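Long-range contacts in leucine-rich repeat protein (Bacteroides thetaiotaomicron, PDB 4ECN), which is of unknown function but, as an extracellular leucine-rich repeat protein, probably takes part in protein binding: residues 540-545 with 566-571; 581-586 with 603-608. All coordinates share one frame; numbering follows the deposited sequence.

Contact 1 (540-545 with 566-571); sequences LADDED and SASLQK
A single carboxylate oxygen, Asp542 OD1, takes two donors from opposite faces of its plane. Ser568 OG donates to it over 2.7 Å from the syn side, 33° out of the carboxylate plane. Lys571 NZ stands above the other face, 2.9 Å from the same Asp542 OD1, and closes a salt bridge. The two grips probably fix the rotation of the carboxylate and would favour its charged form. Lys571 reaches the acid with its chain extended beyond CG, the two side chains crossing obliquely. The aliphatic part of the lysine runs past the end of helix 530-542, where its CB lies 3.6 Å from Ala541 O. Next to these polar bonds, the buried Ala541 points its methyl group at residues 566-571, with CB 3.4 Å from Ser568 O. That carbonyl oxygen also accepts the backbone bond from Lys571 N, so the turn that brings the lysine round starts at the residue the alanine packs on. The interface continues along helix 530-542, since Ser568 also touches Thr538 and Leu569 touches Trp537. Helix 530-542 leads from strand 519-521 to strand 552-554, and the short helix 566-569 leads from there to strand 577-579; such side-by-side packing of successive connecting helices is typical of the convex side of a leucine-rich repeat solenoid.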
# COMPACT_ATOMS: atom_id res chain seq x y z
N LEU A 540 -23.79 -6.16 9.58
CA LEU A 540 -22.70 -7.10 9.37
C LEU A 540 -22.70 -8.24 10.42
O LEU A 540 -22.58 -9.40 10.04
CB LEU A 540 -21.39 -6.30 9.45
CG LEU A 540 -20.20 -6.84 8.71
CD1 LEU A 540 -20.37 -6.67 7.20
CD2 LEU A 540 -18.94 -6.12 9.15
N ALA A 541 -22.90 -7.91 11.71
CA ALA A 541 -22.93 -8.87 12.81
C ALA A 541 -24.22 -9.71 12.79
O ALA A 541 -24.17 -10.92 12.99
CB ALA A 541 -22.82 -8.13 14.13
N ASP A 542 -25.36 -9.05 12.52
CA ASP A 542 -26.68 -9.67 12.46
C ASP A 542 -26.84 -10.58 11.23
O ASP A 542 -27.57 -11.57 11.31
CB ASP A 542 -27.78 -8.60 12.47
CG ASP A 542 -28.11 -8.03 13.85
OD1 ASP A 542 -27.85 -8.72 14.86
OD2 ASP A 542 -28.74 -6.94 13.90
N ASP A 543 -26.14 -10.26 10.11
CA ASP A 543 -26.19 -11.02 8.86
C ASP A 543 -25.72 -12.47 9.10
O ASP A 543 -24.64 -12.70 9.64
CB ASP A 543 -25.34 -10.34 7.76
CG ASP A 543 -25.74 -10.74 6.36
OD1 ASP A 543 -25.27 -11.77 5.88
OD2 ASP A 543 -26.55 -10.01 5.74
N GLU A 544 -26.58 -13.44 8.75
CA GLU A 544 -26.34 -14.88 8.95
C GLU A 544 -25.25 -15.38 7.99
O GLU A 544 -24.70 -16.47 8.23
CB GLU A 544 -27.63 -15.71 8.76
CG GLU A 544 -28.88 -15.17 9.43
CD GLU A 544 -29.80 -14.38 8.50
OE1 GLU A 544 -29.39 -13.29 8.03
OE2 GLU A 544 -30.93 -14.86 8.26
N ASP A 545 -24.94 -14.60 6.92
CA ASP A 545 -23.85 -14.91 5.97
C ASP A 545 -22.53 -14.65 6.63
O ASP A 545 -21.89 -15.57 7.15
CB ASP A 545 -23.92 -14.08 4.64
CG ASP A 545 -25.13 -14.23 3.73
OD1 ASP A 545 -25.30 -15.33 3.16
OD2 ASP A 545 -25.84 -13.21 3.50
N SER A 566 -24.89 -5.73 22.27
CA SER A 566 -24.13 -6.92 22.64
C SER A 566 -24.68 -8.20 21.96
O SER A 566 -23.89 -8.95 21.39
CB SER A 566 -24.14 -7.12 24.15
OG SER A 566 -23.47 -8.32 24.48
N ALA A 567 -26.01 -8.39 21.96
CA ALA A 567 -26.66 -9.56 21.38
C ALA A 567 -26.28 -9.79 19.91
O ALA A 567 -26.39 -10.92 19.41
CB ALA A 567 -28.16 -9.43 21.50
N SER A 568 -25.82 -8.72 19.22
CA SER A 568 -25.44 -8.78 17.81
C SER A 568 -23.96 -9.07 17.70
O SER A 568 -23.58 -9.95 16.94
CB SER A 568 -25.81 -7.48 17.10
OG SER A 568 -27.22 -7.29 17.11
N LEU A 569 -23.14 -8.39 18.53
CA LEU A 569 -21.69 -8.57 18.59
C LEU A 569 -21.32 -10.00 19.03
O LEU A 569 -20.28 -10.50 18.62
CB LEU A 569 -21.08 -7.54 19.55
CG LEU A 569 -21.16 -6.06 19.14
CD1 LEU A 569 -20.39 -5.19 20.11
CD2 LEU A 569 -20.62 -5.83 17.72
N GLN A 570 -22.19 -10.65 19.81
CA GLN A 570 -22.05 -12.03 20.27
C GLN A 570 -22.13 -13.03 19.11
O GLN A 570 -21.58 -14.12 19.21
CB GLN A 570 -23.14 -12.37 21.30
CG GLN A 570 -23.02 -11.63 22.64
CD GLN A 570 -24.14 -11.97 23.60
OE1 GLN A 570 -24.66 -13.08 23.63
NE2 GLN A 570 -24.49 -11.03 24.46
N LYS A 571 -22.85 -12.67 18.01
CA LYS A 571 -23.03 -13.52 16.83
C LYS A 571 -21.70 -13.66 16.05
O LYS A 571 -21.53 -14.66 15.33
CB LYS A 571 -24.13 -12.98 15.91
CG LYS A 571 -25.49 -12.83 16.59
CD LYS A 571 -26.58 -12.31 15.65
CE LYS A 571 -27.83 -11.92 16.40
NZ LYS A 571 -28.87 -11.33 15.52

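Contact 2 (581-586 with 603-608); sequences VHNKVR and DYNQIE
The His582 and Tyr604 rings form an offset stack, their planes 16° apart and their centroids separated by 4.2 Å. Tyr604 CB sits over the centre of one histidine face in a CH-pi contact, while His582 NE2 lies over one face of the tyrosine, displaced toward its rim near CG. Each ring has CG anti to its carbonyl carbon (chi1 -66° and -68°), which sends both rings out in the same direction, one alongside the other. Tyr604 stacks in turn with His628. An alanine in place of His582 would probably leave Tyr604 CB and the tyrosine face under NE2 without their cover, and the ring, though still stacked on His628, freer to turn. Beside the stack, His582 N donates to Asp603 O over 3.3 Å. Asn605 ties the backbones together from the interior: its OD1 accepts from Val585 N at 3.1 Å and, weakly, from Asn583 N, and its ND2 donates to Leu602 O and Cys580 O. This is the role of the consensus asparagine of the LxxLxLxxNxL motif, and Asn583 repeats it one turn earlier with Met555 O and Leu560 N. Further on, Gln606 N bonds to Val585 O at 2.8 Å, and Val585 CG1 packs 3.8 Å from Ile607 CG1. Arg586 directs its guanidinium to Glu561 and Glu562. The segments 581-586 and 603-608 follow strands 577-579 and 596-601, parallel neighbours in one sheet; backbone bonds to Tyr557, Leu560 and Glu561 join 581-586 to the loop after strand 552-554, and others to Ser627 and His628 join 603-608 to the loop after strand 623-625.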
# COMPACT_ATOMS: atom_id res chain seq x y z
N VAL A 581 -9.13 1.85 16.55
CA VAL A 581 -8.33 3.00 16.90
C VAL A 581 -8.88 4.23 16.19
O VAL A 581 -9.50 4.11 15.13
CB VAL A 581 -6.83 2.79 16.61
CG1 VAL A 581 -6.37 1.47 17.21
CG2 VAL A 581 -6.53 2.85 15.12
N HIS A 582 -8.68 5.40 16.80
CA HIS A 582 -9.03 6.71 16.29
C HIS A 582 -10.48 6.78 15.79
O HIS A 582 -10.77 7.24 14.67
CB HIS A 582 -8.06 7.15 15.19
CG HIS A 582 -6.68 7.35 15.73
ND1 HIS A 582 -5.76 6.32 15.73
CD2 HIS A 582 -6.13 8.43 16.32
CE1 HIS A 582 -4.67 6.82 16.29
NE2 HIS A 582 -4.85 8.08 16.67
N ASN A 583 -11.38 6.37 16.66
CA ASN A 583 -12.80 6.56 16.46
C ASN A 583 -13.17 7.59 17.49
O ASN A 583 -12.29 8.38 17.88
CB ASN A 583 -13.59 5.26 16.53
CG ASN A 583 -13.54 4.43 15.26
OD1 ASN A 583 -14.52 4.33 14.54
ND2 ASN A 583 -12.40 3.83 14.94
N LYS A 584 -14.41 7.62 17.95
CA LYS A 584 -14.86 8.55 18.99
C LYS A 584 -15.69 7.73 20.00
O LYS A 584 -16.65 8.24 20.60
CB LYS A 584 -15.65 9.75 18.37
CG LYS A 584 -14.80 10.82 17.62
CD LYS A 584 -14.52 10.49 16.15
CE LYS A 584 -13.60 11.48 15.45
NZ LYS A 584 -13.24 11.03 14.07
N VAL A 585 -15.28 6.44 20.17
CA VAL A 585 -16.00 5.44 20.96
C VAL A 585 -16.09 5.90 22.42
O VAL A 585 -15.07 6.03 23.10
CB VAL A 585 -15.41 4.01 20.84
CG1 VAL A 585 -16.18 3.03 21.72
CG2 VAL A 585 -15.44 3.53 19.40
N ARG A 586 -17.34 6.12 22.88
CA ARG A 586 -17.64 6.52 24.26
C ARG A 586 -18.38 5.38 25.00
O ARG A 586 -18.51 5.45 26.22
CB ARG A 586 -18.48 7.83 24.31
CG ARG A 586 -19.87 7.76 23.65
CD ARG A 586 -20.75 8.99 23.88
NE ARG A 586 -21.38 9.43 22.63
CZ ARG A 586 -22.53 8.96 22.17
NH1 ARG A 586 -23.23 8.08 22.87
NH2 ARG A 586 -23.01 9.39 21.00
N ASP A 603 -7.14 1.74 21.09
CA ASP A 603 -6.43 2.99 21.34
C ASP A 603 -7.08 4.20 20.68
O ASP A 603 -7.75 4.08 19.66
CB ASP A 603 -4.99 2.90 20.84
CG ASP A 603 -4.30 1.62 21.23
OD1 ASP A 603 -4.49 0.60 20.52
OD2 ASP A 603 -3.54 1.63 22.22
N TYR A 604 -6.87 5.38 21.27
CA TYR A 604 -7.36 6.68 20.81
C TYR A 604 -8.87 6.68 20.61
O TYR A 604 -9.35 6.71 19.48
CB TYR A 604 -6.66 7.13 19.53
CG TYR A 604 -5.19 7.46 19.72
CD1 TYR A 604 -4.21 6.48 19.59
CD2 TYR A 604 -4.79 8.75 20.05
CE1 TYR A 604 -2.86 6.77 19.77
CE2 TYR A 604 -3.44 9.06 20.24
CZ TYR A 604 -2.48 8.07 20.10
OH TYR A 604 -1.14 8.37 20.26
N ASN A 605 -9.62 6.70 21.72
CA ASN A 605 -11.08 6.82 21.77
C ASN A 605 -11.46 7.59 23.06
O ASN A 605 -10.65 8.37 23.57
CB ASN A 605 -11.75 5.45 21.69
CG ASN A 605 -11.74 4.82 20.32
OD1 ASN A 605 -12.48 5.22 19.43
ND2 ASN A 605 -11.02 3.73 20.18
N GLN A 606 -12.66 7.37 23.60
CA GLN A 606 -13.12 8.03 24.82
C GLN A 606 -13.84 7.01 25.73
O GLN A 606 -14.92 7.28 26.27
CB GLN A 606 -14.04 9.22 24.46
CG GLN A 606 -13.26 10.47 24.07
CD GLN A 606 -13.83 11.13 22.84
OE1 GLN A 606 -15.03 11.47 22.77
NE2 GLN A 606 -12.95 11.34 21.86
N ILE A 607 -13.24 5.83 25.88
CA ILE A 607 -13.78 4.73 26.67
C ILE A 607 -13.41 4.98 28.13
O ILE A 607 -12.25 5.27 28.41
CB ILE A 607 -13.25 3.37 26.11
CG1 ILE A 607 -13.71 3.20 24.63
CG2 ILE A 607 -13.67 2.19 26.98
CD1 ILE A 607 -12.77 2.43 23.71
N GLU A 608 -14.41 4.90 29.04
CA GLU A 608 -14.26 5.14 30.49
C GLU A 608 -14.13 3.83 31.25
O GLU A 608 -13.44 3.78 32.28
CB GLU A 608 -15.45 5.93 31.05
CG GLU A 608 -15.73 7.28 30.41
CD GLU A 608 -16.93 8.02 30.98
OE1 GLU A 608 -16.94 8.28 32.20
OE2 GLU A 608 -17.85 8.36 30.20
O HOH W 1 -10.89 10.20 20.27

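Contacts 1 and 2 follow one another along the chain, with centres 22 Å apart and nearest atoms about 9 Å apart, so they do not touch. Strand 577-579 leads from segment 566-571 of contact 1 to segment 581-586 of contact 2. They are also joined through the residues beyond Arg586: Ser566 bonds to Glu589 and Ala590, and Leu569 packs on Phe591. Contact 1 thus joins connecting helices, and contact 2 the loops that leave successive strands, in the same run of repeats. The sodium ion belongs to neither contact; Gln314 and Val317 bind it, and Val317 begins 317-319, an outermost strand of the sheet that also contains 577-579 and 596-601.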